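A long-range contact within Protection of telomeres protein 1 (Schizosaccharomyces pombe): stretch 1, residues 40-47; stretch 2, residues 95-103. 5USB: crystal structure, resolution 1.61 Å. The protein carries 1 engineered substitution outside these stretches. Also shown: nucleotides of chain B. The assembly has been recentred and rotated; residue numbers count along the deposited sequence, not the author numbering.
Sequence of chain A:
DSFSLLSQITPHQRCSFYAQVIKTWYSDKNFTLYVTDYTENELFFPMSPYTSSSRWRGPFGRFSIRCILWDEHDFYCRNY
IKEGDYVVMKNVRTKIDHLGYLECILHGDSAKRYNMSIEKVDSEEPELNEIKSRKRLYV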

ATOM      1  N   GLU A  40       8.647  -9.029  -2.511  1.00 15.59           N
ATOM      2  CA  GLU A  40       9.650  -8.338  -1.696  1.00 12.14           C
ATOM      3  C   GLU A  40      10.282  -7.184  -2.447  1.00 14.13           C
ATOM      4  O   GLU A  40      10.536  -7.290  -3.643  1.00 16.41           O
ATOM      5  CB  GLU A  40      10.714  -9.348  -1.303  1.00 18.26           C
ATOM      6  CG  GLU A  40      11.712  -8.921  -0.323  1.00 19.52           C
ATOM      7  CD  GLU A  40      12.621 -10.075   0.035  1.00 27.18           C
ATOM      8  OE1 GLU A  40      12.488 -11.146  -0.604  1.00 31.87           O
ATOM      9  OE2 GLU A  40      13.411  -9.920   0.966  1.00 22.19           O
ATOM     10  N   ASN A  41      10.500  -6.069  -1.744  1.00 14.76           N
ATOM     11  CA  ASN A  41      11.185  -4.913  -2.303  1.00 14.75           C
ATOM     12  C   ASN A  41      12.293  -4.475  -1.370  1.00 14.67           C
ATOM     13  O   ASN A  41      12.043  -4.220  -0.197  1.00 13.89           O
ATOM     14  CB  ASN A  41      10.209  -3.765  -2.523  1.00 14.99           C
ATOM     15  CG  ASN A  41      10.795  -2.639  -3.331  1.00 16.80           C
ATOM     16  OD1 ASN A  41      11.827  -2.076  -2.991  1.00 17.43           O
ATOM     17  ND2 ASN A  41      10.115  -2.283  -4.396  1.00 16.83           N
ATOM     18  N   GLU A  42      13.516  -4.353  -1.901  1.00 17.94           N
ATOM     19  CA  GLU A  42      14.656  -4.095  -1.045  1.00 17.27           C
ATOM     20  C   GLU A  42      14.608  -2.750  -0.329  1.00 16.59           C
ATOM     21  O   GLU A  42      15.387  -2.567   0.611  1.00 17.18           O
ATOM     22  CB  GLU A  42      15.957  -4.211  -1.859  1.00 25.35           C
ATOM     23  CG  GLU A  42      16.142  -3.152  -2.911  1.00 26.82           C
ATOM     24  CD  GLU A  42      17.507  -3.245  -3.596  1.00 42.49           C
ATOM     25  OE1 GLU A  42      18.106  -4.344  -3.577  1.00 50.63           O
ATOM     26  OE2 GLU A  42      17.982  -2.221  -4.136  1.00 49.87           O
ATOM     27  N   LEU A  43      13.714  -1.812  -0.717  1.00 16.96           N
ATOM     28  CA  LEU A  43      13.586  -0.531  -0.044  1.00 16.91           C
ATOM     29  C   LEU A  43      12.379  -0.453   0.893  1.00 14.83           C
ATOM     30  O   LEU A  43      12.179   0.575   1.539  1.00 15.99           O
ATOM     31  CB  LEU A  43      13.504   0.606  -1.059  1.00 18.15           C
ATOM     32  CG  LEU A  43      14.686   0.716  -2.017  1.00 21.66           C
ATOM     33  CD1 LEU A  43      14.408   1.795  -2.998  1.00 25.52           C
ATOM     34  CD2 LEU A  43      15.923   1.034  -1.225  1.00 23.89           C
ATOM     35  N   PHE A  44      11.609  -1.532   1.032  1.00 12.79           N
ATOM     36  CA  PHE A  44      10.562  -1.550   2.040  1.00 14.31           C
ATOM     37  C   PHE A  44      11.174  -1.739   3.435  1.00 17.02           C
ATOM     38  O   PHE A  44      12.279  -2.273   3.600  1.00 15.90           O
ATOM     39  CB  PHE A  44       9.556  -2.679   1.747  1.00 14.44           C
ATOM     40  CG  PHE A  44       8.722  -2.513   0.495  1.00 11.69           C
ATOM     41  CD1 PHE A  44       8.720  -1.350  -0.254  1.00 15.78           C
ATOM     42  CD2 PHE A  44       7.906  -3.547   0.073  1.00 12.75           C
ATOM     43  CE1 PHE A  44       7.908  -1.224  -1.375  1.00 11.14           C
ATOM     44  CE2 PHE A  44       7.091  -3.408  -1.044  1.00 13.04           C
ATOM     45  CZ  PHE A  44       7.126  -2.245  -1.793  1.00 12.11           C
ATOM     46  N   PHE A  45      10.443  -1.327   4.453  1.00 12.86           N
ATOM     47  CA  PHE A  45      10.930  -1.489   5.812  1.00 11.77           C
ATOM     48  C   PHE A  45      10.904  -2.962   6.211  1.00 12.17           C
ATOM     49  O   PHE A  45       9.925  -3.671   5.942  1.00 13.48           O
ATOM     50  CB  PHE A  45      10.058  -0.682   6.766  1.00 14.36           C
ATOM     51  CG  PHE A  45      10.548  -0.708   8.203  1.00 12.25           C
ATOM     52  CD1 PHE A  45      11.544   0.156   8.610  1.00 15.38           C
ATOM     53  CD2 PHE A  45      10.061  -1.620   9.117  1.00 13.26           C
ATOM     54  CE1 PHE A  45      12.030   0.110   9.904  1.00 16.49           C
ATOM     55  CE2 PHE A  45      10.523  -1.650  10.394  1.00 14.11           C
ATOM     56  CZ  PHE A  45      11.523  -0.801  10.795  1.00 17.22           C
ATOM     57  N   PRO A  46      11.948  -3.469   6.882  1.00 13.25           N
ATOM     58  CA  PRO A  46      11.891  -4.861   7.323  1.00 12.28           C
ATOM     59  C   PRO A  46      11.082  -5.034   8.592  1.00 14.51           C
ATOM     60  O   PRO A  46      11.532  -4.670   9.692  1.00 14.54           O
ATOM     61  CB  PRO A  46      13.371  -5.220   7.532  1.00 12.53           C
ATOM     62  CG  PRO A  46      14.028  -3.918   7.856  1.00 14.77           C
ATOM     63  CD  PRO A  46      13.263  -2.860   7.127  1.00 13.50           C
ATOM     64  N   MET A  47       9.863  -5.565   8.444  1.00 13.95           N
ATOM     65  CA  MET A  47       8.984  -5.741   9.589  1.00 12.82           C
ATOM     66  C   MET A  47       9.470  -6.893  10.474  1.00 12.47           C
ATOM     67  O   MET A  47       9.631  -8.025  10.010  1.00 13.62           O
ATOM     68  CB  MET A  47       7.546  -5.978   9.099  1.00 13.00           C
ATOM     69  CG  MET A  47       6.937  -4.771   8.405  1.00 14.54           C
ATOM     70  SD  MET A  47       6.696  -3.345   9.498  1.00 17.83           S
ATOM     71  CE  MET A  47       5.636  -4.046  10.709  1.00 26.26           C
ATOM     72  N   LYS A  95       8.104   7.829  -3.001  1.00 15.38           N
ATOM     73  CA  LYS A  95       9.208   8.642  -2.526  1.00 15.78           C
ATOM     74  C   LYS A  95      10.001   7.813  -1.537  1.00 21.25           C
ATOM     75  O   LYS A  95       9.671   6.658  -1.238  1.00 18.94           O
ATOM     76  CB  LYS A  95       8.729   9.948  -1.890  1.00 21.99           C
ATOM     77  CG  LYS A  95       7.845   9.771  -0.677  1.00 23.45           C
ATOM     78  CD  LYS A  95       7.470  11.093  -0.048  1.00 33.42           C
ATOM     79  CE  LYS A  95       8.602  11.658   0.770  1.00 35.42           C
ATOM     80  NZ  LYS A  95       8.068  12.442   1.899  1.00 36.87           N
ATOM     81  N   ILE A  96      11.065   8.426  -1.035  1.00 21.46           N
ATOM     82  CA  ILE A  96      11.919   7.846  -0.014  1.00 24.70           C
ATOM     83  C   ILE A  96      11.795   8.720   1.214  1.00 26.04           C
ATOM     84  O   ILE A  96      11.794   9.953   1.095  1.00 27.03           O
ATOM     85  CB  ILE A  96      13.382   7.786  -0.492  1.00 28.04           C
ATOM     86  CG1 ILE A  96      13.486   6.891  -1.719  1.00 30.17           C
ATOM     87  CG2 ILE A  96      14.263   7.311   0.621  1.00 32.64           C
ATOM     88  CD1 ILE A  96      13.249   5.422  -1.411  1.00 37.38           C
ATOM     89  N   ASP A  97      11.679   8.098   2.385  1.00 24.55           N
ATOM     90  CA  ASP A  97      11.519   8.882   3.596  1.00 27.82           C
ATOM     91  C   ASP A  97      12.891   9.252   4.154  1.00 25.70           C
ATOM     92  O   ASP A  97      13.935   9.004   3.539  1.00 30.13           O
ATOM     93  CB  ASP A  97      10.634   8.162   4.625  1.00 26.74           C
ATOM     94  CG  ASP A  97      11.263   6.922   5.247  1.00 27.22           C
ATOM     95  OD1 ASP A  97      12.481   6.716   5.160  1.00 22.27           O
ATOM     96  OD2 ASP A  97      10.508   6.123   5.882  1.00 26.10           O
ATOM     97  N   HIS A  98      12.873   9.891   5.295  1.00 28.03           N
ATOM     98  CA  HIS A  98      14.089  10.407   5.880  1.00 33.20           C
ATOM     99  C   HIS A  98      15.111   9.368   6.183  1.00 30.51           C
ATOM    100  O   HIS A  98      16.268   9.640   6.222  1.00 33.27           O
ATOM    101  CB  HIS A  98      13.759  11.153   7.162  1.00 35.77           C
ATOM    102  CG  HIS A  98      13.146  12.497   6.940  1.00 53.05           C
ATOM    103  ND1 HIS A  98      13.813  13.526   6.309  1.00 58.98           N
ATOM    104  CD2 HIS A  98      11.943  12.995   7.303  1.00 53.59           C
ATOM    105  CE1 HIS A  98      13.028  14.584   6.264  1.00 66.88           C
ATOM    106  NE2 HIS A  98      11.886  14.285   6.856  1.00 62.01           N
ATOM    107  N   LEU A  99      14.655   8.156   6.367  1.00 25.23           N
ATOM    108  CA  LEU A  99      15.502   7.043   6.736  1.00 27.27           C
ATOM    109  C   LEU A  99      15.799   6.119   5.576  1.00 28.99           C
ATOM    110  O   LEU A  99      16.427   5.080   5.785  1.00 27.61           O
ATOM    111  CB  LEU A  99      14.846   6.250   7.869  1.00 28.19           C
ATOM    112  CG  LEU A  99      14.493   7.065   9.122  1.00 30.86           C
ATOM    113  CD1 LEU A  99      13.795   6.201  10.148  1.00 31.27           C
ATOM    114  CD2 LEU A  99      15.754   7.686   9.718  1.00 35.41           C
ATOM    115  N   GLY A 100      15.355   6.461   4.363  1.00 26.19           N
ATOM    116  CA  GLY A 100      15.709   5.714   3.182  1.00 26.14           C
ATOM    117  C   GLY A 100      14.710   4.678   2.718  1.00 23.44           C
ATOM    118  O   GLY A 100      15.010   3.956   1.767  1.00 24.09           O
ATOM    119  N   TYR A 101      13.537   4.584   3.346  1.00 19.75           N
ATOM    120  CA  TYR A 101      12.552   3.572   2.977  1.00 16.23           C
ATOM    121  C   TYR A 101      11.559   4.120   1.954  1.00 16.93           C
ATOM    122  O   TYR A 101      11.201   5.295   1.981  1.00 19.10           O
ATOM    123  CB  TYR A 101      11.794   3.082   4.211  1.00 15.79           C
ATOM    124  CG  TYR A 101      12.700   2.517   5.262  1.00 17.58           C
ATOM    125  CD1 TYR A 101      13.281   1.269   5.085  1.00 17.89           C
ATOM    126  CD2 TYR A 101      13.012   3.245   6.395  1.00 19.44           C
ATOM    127  CE1 TYR A 101      14.169   0.747   6.058  1.00 18.58           C
ATOM    128  CE2 TYR A 101      13.876   2.730   7.352  1.00 22.89           C
ATOM    129  CZ  TYR A 101      14.434   1.496   7.176  1.00 24.94           C
ATOM    130  OH  TYR A 101      15.289   1.002   8.131  1.00 29.31           O
ATOM    131  N   LEU A 102      11.145   3.252   1.046  1.00 16.59           N
ATOM    132  CA  LEU A 102      10.116   3.571   0.074  1.00 16.05           C
ATOM    133  C   LEU A 102       8.788   3.809   0.776  1.00 17.10           C
ATOM    134  O   LEU A 102       8.453   3.130   1.758  1.00 19.08           O
ATOM    135  CB  LEU A 102       9.970   2.415  -0.907  1.00 19.26           C
ATOM    136  CG  LEU A 102      10.431   2.569  -2.336  1.00 28.58           C
ATOM    137  CD1 LEU A 102      10.053   1.316  -3.138  1.00 21.58           C
ATOM    138  CD2 LEU A 102       9.848   3.793  -2.969  1.00 21.07           C
ATOM    139  N   GLU A 103       8.040   4.782   0.283  1.00 15.55           N
ATOM    140  CA  GLU A 103       6.678   4.968   0.719  1.00 16.91           C
ATOM    141  C   GLU A 103       5.876   5.514  -0.454  1.00 15.56           C
ATOM    142  O   GLU A 103       6.424   5.980  -1.451  1.00 16.11           O
ATOM    143  CB  GLU A 103       6.593   5.892   1.951  1.00 22.31           C
ATOM    144  CG  GLU A 103       7.246   7.238   1.765  1.00 23.10           C
ATOM    145  CD  GLU A 103       7.124   8.151   2.979  1.00 34.05           C
ATOM    146  OE1 GLU A 103       6.457   7.774   3.963  1.00 30.77           O
ATOM    147  OE2 GLU A 103       7.700   9.260   2.925  1.00 40.90           O
TER
ATOM    148  P    DA B   5       9.273   2.634  14.530  1.00 29.82           P
ATOM    149  OP1  DA B   5       8.972   2.936  15.912  1.00 26.20           O
ATOM    150  OP2  DA B   5      10.607   2.318  14.091  1.00 37.51           O
ATOM    151  O5'  DA B   5       8.349   1.421  14.109  1.00 24.26           O
ATOM    152  C5'  DA B   5       6.977   1.426  14.448  1.00 21.27           C
ATOM    153  C4'  DA B   5       6.275   0.386  13.617  1.00 18.09           C
ATOM    154  O4'  DA B   5       6.244   0.827  12.248  1.00 19.08           O
ATOM    155  C3'  DA B   5       6.971  -0.971  13.598  1.00 21.61           C
ATOM    156  O3'  DA B   5       6.012  -2.027  13.537  1.00 23.43           O
ATOM    157  C2'  DA B   5       7.838  -0.885  12.355  1.00 18.34           C
ATOM    158  C1'  DA B   5       7.006  -0.027  11.423  1.00 19.02           C
ATOM    159  N9   DA B   5       7.768   0.823  10.521  1.00 19.68           N
ATOM    160  C8   DA B   5       8.816   1.642  10.843  1.00 18.38           C
ATOM    161  N7   DA B   5       9.274   2.333   9.835  1.00 20.74           N
ATOM    162  C5   DA B   5       8.435   1.990   8.788  1.00 17.84           C
ATOM    163  C6   DA B   5       8.387   2.390   7.449  1.00 20.33           C
ATOM    164  N6   DA B   5       9.227   3.272   6.912  1.00 22.13           N
ATOM    165  N1   DA B   5       7.439   1.838   6.663  1.00 18.55           N
ATOM    166  C2   DA B   5       6.605   0.948   7.200  1.00 19.45           C
ATOM    167  N3   DA B   5       6.544   0.499   8.445  1.00 17.03           N
ATOM    168  C4   DA B   5       7.497   1.066   9.199  1.00 19.87           C
ATOM    169  P    DT B   4       8.812   9.426  15.142  1.00 33.59           P
ATOM    170  OP1  DT B   4       8.434   9.128  16.514  1.00 40.06           O
ATOM    171  OP2  DT B   4      10.068  10.100  14.877  1.00 36.09           O
ATOM    172  O5'  DT B   4       8.818   8.011  14.416  1.00 28.82           O
ATOM    173  C5'  DT B   4       7.609   7.298  14.229  1.00 26.88           C
ATOM    174  C4'  DT B   4       7.844   6.041  13.428  1.00 27.15           C
ATOM    175  O4'  DT B   4       8.132   6.394  12.054  1.00 25.11           O
ATOM    176  C3'  DT B   4       9.015   5.174  13.893  1.00 24.43           C
ATOM    177  O3'  DT B   4       8.708   3.805  13.632  1.00 28.07           O
ATOM    178  C2'  DT B   4      10.126   5.598  12.954  1.00 22.17           C
ATOM    179  C1'  DT B   4       9.349   5.795  11.665  1.00 24.66           C
ATOM    180  N1   DT B   4       9.986   6.675  10.671  1.00 30.96           N
ATOM    181  C2   DT B   4      10.019   6.265   9.360  1.00 27.60           C
ATOM    182  O2   DT B   4       9.489   5.249   8.970  1.00 23.81           O
ATOM    183  N3   DT B   4      10.615   7.150   8.505  1.00 31.52           N
ATOM    184  C4   DT B   4      11.206   8.352   8.826  1.00 36.43           C
ATOM    185  O4   DT B   4      11.716   9.033   7.948  1.00 39.47           O
ATOM    186  C5   DT B   4      11.149   8.713  10.218  1.00 34.60           C
ATOM    187  C7   DT B   4      11.761  10.008  10.655  1.00 37.73           C
ATOM    188  C6   DT B   4      10.567   7.859  11.064  1.00 31.74           C
ATOM    189  P    DG B   2       5.241  19.044   8.055  1.00 73.77           P
ATOM    190  OP1  DG B   2       4.898  20.094   9.033  1.00 69.03           O
ATOM    191  OP2  DG B   2       6.551  19.032   7.395  1.00 58.58           O
ATOM    192  O5'  DG B   2       5.032  17.644   8.776  1.00 57.60           O
ATOM    193  C5'  DG B   2       3.838  17.377   9.504  1.00 43.41           C
ATOM    194  C4'  DG B   2       3.756  15.896   9.779  1.00 49.59           C
ATOM    195  O4'  DG B   2       3.216  15.175   8.657  1.00 46.69           O
ATOM    196  C3'  DG B   2       5.099  15.234  10.028  1.00 43.91           C
ATOM    197  O3'  DG B   2       5.414  15.491  11.383  1.00 40.58           O
ATOM    198  C2'  DG B   2       4.775  13.777   9.750  1.00 39.84           C
ATOM    199  C1'  DG B   2       3.776  13.861   8.613  1.00 37.11           C
ATOM    200  N9   DG B   2       4.346  13.674   7.288  1.00 31.23           N
ATOM    201  C8   DG B   2       4.616  14.670   6.393  1.00 32.82           C
ATOM    202  N7   DG B   2       5.117  14.236   5.273  1.00 35.92           N
ATOM    203  C5   DG B   2       5.220  12.869   5.455  1.00 27.38           C
ATOM    204  C6   DG B   2       5.710  11.869   4.584  1.00 28.50           C
ATOM    205  O6   DG B   2       6.136  11.996   3.437  1.00 32.25           O
ATOM    206  N1   DG B   2       5.652  10.608   5.168  1.00 34.20           N
ATOM    207  C2   DG B   2       5.155  10.347   6.420  1.00 33.43           C
ATOM    208  N2   DG B   2       5.159   9.070   6.799  1.00 36.26           N
ATOM    209  N3   DG B   2       4.698  11.275   7.244  1.00 36.82           N
ATOM    210  C4   DG B   2       4.756  12.505   6.698  1.00 29.74           C

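Two stretches distant in sequence can be fastened by very few polar bonds, provided that apolar side chains close around them. The contact between residues 40-47 and 95-103 of Protection of telomeres protein 1 illustrates the principle: one backbone hydrogen bond joins the stretches, and almost everything else is packing.

Stretch 2 enters in a strand already under way at K95, which pairs with E103 through two backbone hydrogen bonds, from K95 N to E103 O and from E103 N to K95 O, each 2.9 Å. Their side chains lie beyond the reach of stretch 1 and serve the DNA instead: K95 NZ donates to O6 of DG2 at 2.5 Å, while E103 OE1 accepts from N1 of the same base at 3.2 Å. At I96 the first contact appears. Its side chain ends near stretch 1, where I96 CD1 meets L43 CD1 at 4.1 Å, a modest apolar touch.

From D97 to G100 the chain reverses in a type I beta turn, closed by G100 N to D97 O at 3.0 Å. The carboxylate of D97 works on two fronts. D97 OD1 accepts from L99 N at 2.9 Å and from Y101 N at 3.0 Å, bracing the turn from within, while D97 OD2 accepts from N3 of DT4 at 2.8 Å. G100 has a positive phi of 97°, and at its backbone angles a CB would jam against the carbonyl oxygen of L99, so the conformation itself calls for glycine.

Y101 meets the other stretch chiefly through its ring. The edge of F45 points toward the face of Y101, with F45 CD1 3.5 Å from Y101 CZ and the planes inclined at 67°, an arrangement that sets the slightly positive hydrogens of one ring against the electron-rich face of the other. F45 also carries N7 of DA5 over one of its faces, so the aromatic pair adjoins the DNA. P46 CD adds an apolar contact to Y101 CE1 at 3.9 Å.

The polar fastening follows at L102, whose N donates to L43 O at 2.9 Å with a nearly straight angle of 163°. L43 O also receives a CA-H...O contact from Y101 CA at 3.3 Å. L43 lies within a type I turn from N41 to F44, reinforced by its own N donating to N41 OD1 at 3.0 Å. Around this bond, L102 CG packs on L43 CB at 3.9 Å and L102 CD1 reaches F44 CE1 at 3.8 Å, placing hydrocarbon beside the hydrogen bond.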